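Local coordinates for UPF0255 protein frsA (Vibrio vulnificus, PDB 4I4C), which probably hydrolyses carboxylic esters as an alpha/beta-hydrolase-type serine esterase and is apparently not a cofactor-independent pyruvate decarboxylase, at residues 215-220 with 407-412; 238-243 with 322-327. All coordinates share one frame; numbering follows the deposited sequence.

Interaction 1 of 2, residues 215-220 with 407-412; sequences DHLAKH and KWLEDE
H220 and E410 share the larger part of the 122 Å² buried here, and they meet through a ring nitrogen and a carboxylate. NE2 of H220 lies 3.4 Å from OE1 of E410, with OE2 of the same carboxylate at almost the same distance. The two side chains cross at about a right angle, and the ring and carboxylate planes are turned 61° from each other. The other ring nitrogen, ND1 of H220, gives a weak hydrogen bond to the backbone O of H216 at 3.5 Å, with an N-H...O angle of 154°, which probably helps to fix the rotation of the ring. E410 reaches across because CG stands anti to the backbone N (chi1 -169°) and the chain runs extended to the carboxylate. Both segments pack beside the central sheet of the alpha/beta-hydrolase fold: 215-220 lies on the last part of helix 210-217 and what follows it, and 407-412 belongs to the C-terminal helix 394-413. Their deeper layer is the leucine pair. L217 and L409 touch through methyls, CD2 of L217 to CD1 of L409 at 4.3 Å, while their CA atoms stay 9.0 Å apart. Each of these leucines also rests on V196 of strand 193-199, and I406, one turn before E410, packs against both L217 and H220.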
loop_
_atom_site.group_PDB
_atom_site.type_symbol
_atom_site.label_atom_id
_atom_site.label_comp_id
_atom_site.label_asym_id
_atom_site.label_seq_id
_atom_site.Cartn_x
_atom_site.Cartn_y
_atom_site.Cartn_z
ATOM N N ASP A 215 0.604 -6.652 15.936
ATOM C CA ASP A 215 1.774 -6.385 16.757
ATOM C C ASP A 215 1.778 -4.996 17.393
ATOM O O ASP A 215 2.649 -4.698 18.212
ATOM C CB ASP A 215 3.044 -6.568 15.926
ATOM C CG ASP A 215 3.282 -8.025 15.530
ATOM O OD1 ASP A 215 2.700 -8.929 16.164
ATOM O OD2 ASP A 215 4.060 -8.268 14.588
ATOM N N HIS A 216 0.818 -4.154 17.017
ATOM C CA HIS A 216 0.803 -2.768 17.476
ATOM C C HIS A 216 -0.563 -2.264 17.956
ATOM O O HIS A 216 -0.746 -1.997 19.143
ATOM C CB HIS A 216 1.386 -1.843 16.404
ATOM C CG HIS A 216 2.814 -2.148 16.068
ATOM N ND1 HIS A 216 3.180 -3.226 15.292
ATOM C CD2 HIS A 216 3.966 -1.527 16.416
ATOM C CE1 HIS A 216 4.495 -3.255 15.172
ATOM N NE2 HIS A 216 4.997 -2.233 15.844
ATOM N N LEU A 217 -1.516 -2.128 17.043
ATOM C CA LEU A 217 -2.816 -1.577 17.404
ATOM C C LEU A 217 -3.586 -2.457 18.397
ATOM O O LEU A 217 -4.258 -1.946 19.298
ATOM C CB LEU A 217 -3.650 -1.329 16.152
ATOM C CG LEU A 217 -3.054 -0.360 15.134
ATOM C CD1 LEU A 217 -3.854 -0.400 13.838
ATOM C CD2 LEU A 217 -3.028 1.034 15.702
ATOM N N ALA A 218 -3.484 -3.773 18.244
ATOM C CA ALA A 218 -4.323 -4.687 19.019
ATOM C C ALA A 218 -3.980 -4.658 20.498
ATOM O O ALA A 218 -4.834 -4.935 21.338
ATOM C CB ALA A 218 -4.217 -6.121 18.493
ATOM N N LYS A 219 -2.726 -4.337 20.808
ATOM C CA LYS A 219 -2.249 -4.314 22.185
ATOM C C LYS A 219 -2.885 -3.170 22.965
ATOM O O LYS A 219 -2.823 -3.130 24.193
ATOM C CB LYS A 219 -0.717 -4.262 22.219
ATOM C CG LYS A 219 -0.097 -5.590 21.763
ATOM C CD LYS A 219 1.422 -5.564 21.661
ATOM C CE LYS A 219 1.944 -6.960 21.330
ATOM N NZ LYS A 219 3.330 -6.963 20.782
ATOM N N HIS A 220 -3.531 -2.264 22.240
ATOM C CA HIS A 220 -4.246 -1.143 22.847
ATOM C C HIS A 220 -5.745 -1.216 22.590
ATOM O O HIS A 220 -6.470 -0.241 22.808
ATOM C CB HIS A 220 -3.701 0.178 22.314
ATOM C CG HIS A 220 -2.277 0.434 22.685
ATOM N ND1 HIS A 220 -1.222 0.129 21.848
ATOM C CD2 HIS A 220 -1.729 0.953 23.806
ATOM C CE1 HIS A 220 -0.088 0.456 22.438
ATOM N NE2 HIS A 220 -0.366 0.960 23.626
ATOM N N LYS A 407 2.367 5.719 19.705
ATOM C CA LYS A 407 2.374 6.681 20.818
ATOM C C LYS A 407 1.446 7.863 20.551
ATOM O O LYS A 407 0.726 8.325 21.446
ATOM C CB LYS A 407 3.791 7.186 21.127
ATOM C CG LYS A 407 4.531 6.336 22.147
ATOM C CD LYS A 407 3.737 6.202 23.451
ATOM C CE LYS A 407 3.455 7.563 24.088
ATOM N NZ LYS A 407 2.905 7.445 25.472
ATOM N N TRP A 408 1.474 8.338 19.312
ATOM C CA TRP A 408 0.616 9.430 18.877
ATOM C C TRP A 408 -0.841 9.012 19.022
ATOM O O TRP A 408 -1.667 9.767 19.535
ATOM C CB TRP A 408 0.934 9.770 17.423
ATOM C CG TRP A 408 0.356 11.061 16.911
ATOM C CD1 TRP A 408 -0.811 11.223 16.213
ATOM C CD2 TRP A 408 0.938 12.365 17.026
ATOM N NE1 TRP A 408 -0.991 12.549 15.892
ATOM C CE2 TRP A 408 0.069 13.270 16.376
ATOM C CE3 TRP A 408 2.109 12.856 17.613
ATOM C CZ2 TRP A 408 0.336 14.634 16.297
ATOM C CZ3 TRP A 408 2.376 14.211 17.532
ATOM C CH2 TRP A 408 1.494 15.083 16.879
ATOM N N LEU A 409 -1.147 7.793 18.584
ATOM C CA LEU A 409 -2.514 7.287 18.653
ATOM C C LEU A 409 -2.921 6.995 20.087
ATOM O O LEU A 409 -4.054 7.248 20.482
ATOM C CB LEU A 409 -2.670 6.052 17.773
ATOM C CG LEU A 409 -2.552 6.429 16.299
ATOM C CD1 LEU A 409 -2.068 5.252 15.473
ATOM C CD2 LEU A 409 -3.885 6.947 15.776
ATOM N N GLU A 410 -1.985 6.472 20.863
ATOM C CA GLU A 410 -2.184 6.277 22.287
ATOM C C GLU A 410 -2.555 7.603 22.948
ATOM O O GLU A 410 -3.524 7.672 23.708
ATOM C CB GLU A 410 -0.897 5.737 22.899
ATOM C CG GLU A 410 -1.008 5.227 24.313
ATOM C CD GLU A 410 0.106 4.255 24.638
ATOM O OE1 GLU A 410 1.001 4.073 23.782
ATOM O OE2 GLU A 410 0.083 3.666 25.740
ATOM N N ASP A 411 -1.792 8.656 22.647
ATOM C CA ASP A 411 -2.013 9.964 23.275
ATOM C C ASP A 411 -3.304 10.654 22.840
ATOM O O ASP A 411 -3.977 11.286 23.654
ATOM C CB ASP A 411 -0.822 10.908 23.048
ATOM C CG ASP A 411 0.476 10.385 23.664
ATOM O OD1 ASP A 411 0.423 9.463 24.510
ATOM O OD2 ASP A 411 1.554 10.902 23.301
ATOM N N GLU A 412 -3.656 10.534 21.567
ATOM C CA GLU A 412 -4.754 11.332 21.036
ATOM C C GLU A 412 -6.064 10.562 20.925
ATOM O O GLU A 412 -7.139 11.155 21.017
ATOM C CB GLU A 412 -4.370 11.965 19.694
ATOM C CG GLU A 412 -3.137 12.872 19.760
ATOM C CD GLU A 412 -3.384 14.153 20.552
ATOM O OE1 GLU A 412 -4.556 14.454 20.835
ATOM O OE2 GLU A 412 -2.408 14.859 20.876
#

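Interaction 2 of 2, residues 238-243 with 322-327; sequences YPLTED and SRLGKS
L240 meets L324 through one methyl of each, CD2 of L240 to CD2 of L324 at 4.0 Å. This is the closest approach between the side chains of the two segments, and the leucines cross obliquely. L240 has CG anti to its backbone N (chi1 -166°), and with chi2 at 65° CD2 is the methyl that touches L324; W341 from a nearby loop touches both leucines. The second apolar contact is looser: CD2 of L240 lies 4.4 Å from CB of R323, at the base of that side chain.

Polar linkage across the contact comes from a water. It accepts from the backbone N of L240 at 2.9 Å and donates to the backbone O of R323 at 2.7 Å, bridging the loop that precedes helix 246-254 to the C-terminal end of helix 314-323. That helix closes in a Schellman motif, with G325 at positive phi (62°) and its N bonded to S322 O at 2.9 Å. The guanidinium of R323 takes no part in the contact with L240 and is hydrogen-bonded by other carbonyls, NH2 by those of L202 and P138 and NH1 by that of H139. Since L202 also lines the hexanoic acid pocket, R323, whose side chain lies about 8 Å from the bound ligand, is probably a second-shell residue of that pocket.

With no direct hydrogen bond between the segments, the contact consists of apolar packing and one bridging water, while the arginine's charged end is committed to a different part of the protein.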
loop_
_atom_site.group_PDB
_atom_site.type_symbol
_atom_site.label_atom_id
_atom_site.label_comp_id
_atom_site.label_asym_id
_atom_site.label_seq_id
_atom_site.Cartn_x
_atom_site.Cartn_y
_atom_site.Cartn_z
ATOM N N TYR A 238 -13.372 2.302 -8.639
ATOM C CA TYR A 238 -13.506 3.710 -8.288
ATOM C C TYR A 238 -12.356 4.521 -8.851
ATOM O O TYR A 238 -11.231 4.421 -8.360
ATOM C CB TYR A 238 -13.545 3.892 -6.772
ATOM C CG TYR A 238 -14.840 3.453 -6.140
ATOM C CD1 TYR A 238 -15.991 4.211 -6.287
ATOM C CD2 TYR A 238 -14.909 2.288 -5.392
ATOM C CE1 TYR A 238 -17.170 3.818 -5.713
ATOM C CE2 TYR A 238 -16.084 1.892 -4.805
ATOM C CZ TYR A 238 -17.212 2.657 -4.974
ATOM O OH TYR A 238 -18.392 2.266 -4.397
ATOM N N PRO A 239 -12.633 5.336 -9.881
ATOM C CA PRO A 239 -11.574 6.113 -10.538
ATOM C C PRO A 239 -10.848 7.043 -9.570
ATOM O O PRO A 239 -11.439 7.623 -8.651
ATOM C CB PRO A 239 -12.333 6.923 -11.589
ATOM C CG PRO A 239 -13.564 6.121 -11.851
ATOM C CD PRO A 239 -13.939 5.530 -10.531
ATOM N N LEU A 240 -9.547 7.152 -9.786
ATOM C CA LEU A 240 -8.694 8.035 -9.019
ATOM C C LEU A 240 -8.886 9.456 -9.531
ATOM O O LEU A 240 -8.402 9.805 -10.607
ATOM C CB LEU A 240 -7.243 7.599 -9.214
ATOM C CG LEU A 240 -6.177 8.144 -8.278
ATOM C CD1 LEU A 240 -6.429 7.653 -6.864
ATOM C CD2 LEU A 240 -4.808 7.710 -8.783
ATOM N N THR A 241 -9.609 10.272 -8.775
ATOM C CA THR A 241 -9.843 11.656 -9.174
ATOM C C THR A 241 -9.124 12.582 -8.217
ATOM O O THR A 241 -8.404 12.123 -7.325
ATOM C CB THR A 241 -11.339 12.024 -9.156
ATOM O OG1 THR A 241 -11.689 12.550 -7.872
ATOM C CG2 THR A 241 -12.201 10.807 -9.459
ATOM N N GLU A 242 -9.328 13.886 -8.383
ATOM C CA GLU A 242 -8.664 14.858 -7.521
ATOM C C GLU A 242 -9.212 14.788 -6.095
ATOM O O GLU A 242 -8.515 15.119 -5.138
ATOM C CB GLU A 242 -8.767 16.276 -8.088
ATOM C CG GLU A 242 -7.623 17.176 -7.632
ATOM C CD GLU A 242 -7.551 18.488 -8.396
ATOM O OE1 GLU A 242 -7.930 18.517 -9.590
ATOM O OE2 GLU A 242 -7.114 19.495 -7.796
ATOM N N ASP A 243 -10.463 14.348 -5.966
ATOM C CA ASP A 243 -11.058 14.055 -4.668
ATOM C C ASP A 243 -10.788 12.591 -4.329
ATOM O O ASP A 243 -11.691 11.758 -4.365
ATOM C CB ASP A 243 -12.564 14.319 -4.702
ATOM C CG ASP A 243 -13.235 14.031 -3.381
ATOM O OD1 ASP A 243 -12.550 14.095 -2.336
ATOM O OD2 ASP A 243 -14.447 13.727 -3.390
ATOM N N SER A 322 -1.602 2.255 -14.971
ATOM C CA SER A 322 -2.654 1.319 -14.608
ATOM C C SER A 322 -3.741 1.982 -13.752
ATOM O O SER A 322 -4.937 1.915 -14.073
ATOM C CB SER A 322 -2.050 0.109 -13.890
ATOM O OG SER A 322 -2.902 -1.015 -13.946
ATOM N N ARG A 323 -3.330 2.622 -12.662
ATOM C CA ARG A 323 -4.282 3.212 -11.731
ATOM C C ARG A 323 -5.099 4.288 -12.432
ATOM O O ARG A 323 -6.272 4.483 -12.120
ATOM C CB ARG A 323 -3.571 3.816 -10.512
ATOM C CG ARG A 323 -2.738 2.830 -9.707
ATOM C CD ARG A 323 -3.560 1.684 -9.128
ATOM N NE ARG A 323 -2.656 0.747 -8.463
ATOM C CZ ARG A 323 -2.131 -0.323 -9.060
ATOM N NH1 ARG A 323 -2.460 -0.616 -10.312
ATOM N NH2 ARG A 323 -1.285 -1.108 -8.402
ATOM N N LEU A 324 -4.478 4.979 -13.387
ATOM C CA LEU A 324 -5.171 6.034 -14.123
ATOM C C LEU A 324 -5.986 5.505 -15.299
ATOM O O LEU A 324 -6.615 6.274 -16.025
ATOM C CB LEU A 324 -4.183 7.105 -14.579
ATOM C CG LEU A 324 -3.579 7.869 -13.410
ATOM C CD1 LEU A 324 -2.518 8.845 -13.879
ATOM C CD2 LEU A 324 -4.677 8.591 -12.647
ATOM N N GLY A 325 -5.965 4.187 -15.474
ATOM C CA GLY A 325 -6.689 3.528 -16.546
ATOM C C GLY A 325 -6.258 3.926 -17.941
ATOM O O GLY A 325 -7.066 3.933 -18.874
ATOM N N LYS A 326 -4.981 4.255 -18.097
ATOM C CA LYS A 326 -4.478 4.637 -19.410
ATOM C C LYS A 326 -4.293 3.408 -20.300
ATOM O O LYS A 326 -3.822 2.361 -19.853
ATOM C CB LYS A 326 -3.190 5.458 -19.288
ATOM C CG LYS A 326 -3.355 6.698 -18.425
ATOM C CD LYS A 326 -2.426 7.809 -18.832
ATOM C CE LYS A 326 -3.012 9.166 -18.441
ATOM N NZ LYS A 326 -2.157 10.307 -18.897
ATOM N N SER A 327 -4.707 3.538 -21.552
ATOM C CA SER A 327 -4.591 2.463 -22.527
ATOM C C SER A 327 -3.184 2.460 -23.092
ATOM O O SER A 327 -2.553 1.418 -23.229
ATOM C CB SER A 327 -5.598 2.663 -23.663
ATOM O OG SER A 327 -6.931 2.666 -23.177
HETATM O O HOH W 1 -8.553 5.857 -12.130
#

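In the fold
Followed from the N terminus, the chain reaches 215-220 on helix 210-217, then 238-243 in the loop after strand 223-226. It returns to that loop at 322-327, where interaction 2 closes a span of 78 intervening residues, and reaches 407-412 only near the C terminus, where interaction 1 closes a span of 186. The shorter closure therefore lies wholly within the longer one, and the two do not cross. Interaction 1 joins two helices beside the central sheet; interaction 2 joins a loop to the end of helix 314-323. They lie on opposite sides of the chain's centre, with centres 33 Å apart and nearest atoms about 21 Å apart.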